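Local coordinates for hypothetical protein ylbA (Escherichia coli, PDB 1RC6), which hydrolyses (S)-ureidoglycine to (S)-ureidoglycolate and ammonia in allantoin degradation, with manganese as its cofactor, at residues P40-N44 with C45-I49. Residues are numbered along the deposited sequence; the frame is centred on the assembly and turned at random.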
loop_
_atom_site.group_PDB
_atom_site.type_symbol
_atom_site.label_atom_id
_atom_site.label_comp_id
_atom_site.label_asym_id
_atom_site.label_seq_id
_atom_site.Cartn_x
_atom_site.Cartn_y
_atom_site.Cartn_z
ATOM N N PRO A 40 16.567 -10.143 -3.766
ATOM C CA PRO A 40 17.771 -9.556 -4.365
ATOM C C PRO A 40 17.588 -8.055 -4.671
ATOM O O PRO A 40 16.546 -7.621 -5.172
ATOM C CB PRO A 40 17.989 -10.407 -5.620
ATOM C CG PRO A 40 16.615 -10.929 -5.938
ATOM C CD PRO A 40 16.056 -11.262 -4.576
ATOM N N GLY A 41 18.609 -7.272 -4.341
ATOM C CA GLY A 41 18.554 -5.841 -4.548
ATOM C C GLY A 41 18.238 -5.098 -3.261
ATOM O O GLY A 41 18.535 -3.916 -3.129
ATOM N N PHE A 42 17.618 -5.771 -2.302
ATOM C CA PHE A 42 17.292 -5.098 -1.055
ATOM C C PHE A 42 18.405 -5.350 -0.034
ATOM O O PHE A 42 18.662 -6.489 0.355
ATOM C CB PHE A 42 15.927 -5.569 -0.537
ATOM C CG PHE A 42 14.758 -5.155 -1.422
ATOM C CD1 PHE A 42 14.582 -5.719 -2.696
ATOM C CD2 PHE A 42 13.839 -4.194 -0.989
ATOM C CE1 PHE A 42 13.505 -5.331 -3.524
ATOM C CE2 PHE A 42 12.757 -3.792 -1.803
ATOM C CZ PHE A 42 12.588 -4.365 -3.078
ATOM N N GLU A 43 19.079 -4.276 0.373
ATOM C CA GLU A 43 20.178 -4.372 1.324
ATOM C C GLU A 43 19.846 -3.698 2.639
ATOM O O GLU A 43 19.120 -2.705 2.674
ATOM C CB GLU A 43 21.425 -3.708 0.757
ATOM C CG GLU A 43 21.790 -4.136 -0.639
ATOM C CD GLU A 43 22.275 -5.556 -0.689
ATOM O OE1 GLU A 43 22.629 -6.022 -1.794
ATOM O OE2 GLU A 43 22.304 -6.203 0.382
ATOM N N ASN A 44 20.390 -4.248 3.717
ATOM C CA ASN A 44 20.204 -3.701 5.055
ATOM C C ASN A 44 18.778 -3.264 5.398
ATOM O O ASN A 44 18.557 -2.127 5.837
ATOM C CB ASN A 44 21.154 -2.526 5.236
ATOM C CG ASN A 44 22.561 -2.867 4.824
ATOM O OD1 ASN A 44 23.109 -3.876 5.254
ATOM N ND2 ASN A 44 23.157 -2.028 3.986
ATOM N N CYS A 45 17.824 -4.175 5.226
ATOM C CA CYS A 45 16.422 -3.882 5.508
ATOM C C CYS A 45 15.632 -5.180 5.522
ATOM O O CYS A 45 16.020 -6.147 4.871
ATOM C CB CYS A 45 15.840 -2.994 4.411
ATOM S SG CYS A 45 15.725 -3.877 2.826
ATOM N N ASP A 46 14.519 -5.189 6.249
ATOM C CA ASP A 46 13.665 -6.367 6.319
ATOM C C ASP A 46 12.508 -6.193 5.343
ATOM O O ASP A 46 11.688 -5.289 5.500
ATOM C CB ASP A 46 13.106 -6.552 7.732
ATOM C CG ASP A 46 14.191 -6.717 8.770
ATOM O OD1 ASP A 46 15.182 -7.405 8.455
ATOM O OD2 ASP A 46 14.044 -6.168 9.892
ATOM N N ALA A 47 12.446 -7.043 4.327
ATOM C CA ALA A 47 11.355 -6.943 3.363
ATOM C C ALA A 47 10.370 -8.074 3.570
ATOM O O ALA A 47 10.740 -9.236 3.733
ATOM C CB ALA A 47 11.881 -6.973 1.932
ATOM N N THR A 48 9.098 -7.726 3.582
ATOM C CA THR A 48 8.086 -8.730 3.754
ATOM C C THR A 48 7.003 -8.573 2.698
ATOM O O THR A 48 6.254 -7.604 2.682
ATOM C CB THR A 48 7.517 -8.668 5.187
ATOM O OG1 THR A 48 6.190 -9.200 5.196
ATOM C CG2 THR A 48 7.519 -7.246 5.710
ATOM N N ILE A 49 6.973 -9.530 1.784
ATOM C CA ILE A 49 5.995 -9.565 0.702
ATOM C C ILE A 49 4.579 -9.790 1.259
ATOM O O ILE A 49 4.388 -10.603 2.166
ATOM C CB ILE A 49 6.339 -10.691 -0.267
ATOM C CG1 ILE A 49 7.703 -10.426 -0.888
ATOM C CG2 ILE A 49 5.280 -10.818 -1.318
ATOM C CD1 ILE A 49 8.287 -11.628 -1.593
#
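Phe42 and Cys45 pack against each other on the inside of a strand corner in the N-terminal half of this two-cupin protein. The chain changes direction at Asn44 and Cys45, passing from the short strand 42-43 to strand 46-49, which lies at the edge of a six-stranded antiparallel sheet. Asn44 makes the bend with a left-handed backbone conformation. The close part of the corner centres on the thiol. Cys45 SG, set between its own backbone N and carbonyl carbon (chi1 68°), points back at the preceding strand and lies 3.8 Å from Phe42 CB and 3.6 Å from Glu43 O. The sulfur is at the edge of the phenyl ring, near its plane, and does not cover a face. Phe42 CB points toward residues 45-49, and with CG anti to the carbonyl carbon (chi1 -67°) the ring runs on beyond the thiol. The Cys45 side chain also touches Val64 and Leu66 of strand 60-67, whose backbone pairs with Asp46 and Thr48.

The outer side is looser and faces solvent. Glu43 directs its side chain away from the following strand, with no atom of it closer than 5.8 Å to residues 45-49. Asn44 likewise projects outward, and its side chain meets Asn69. On the inner side, the buried Ala47 meets the ring only loosely and obliquely, Ala47 CB lying 4.5 Å from Phe42 CD2.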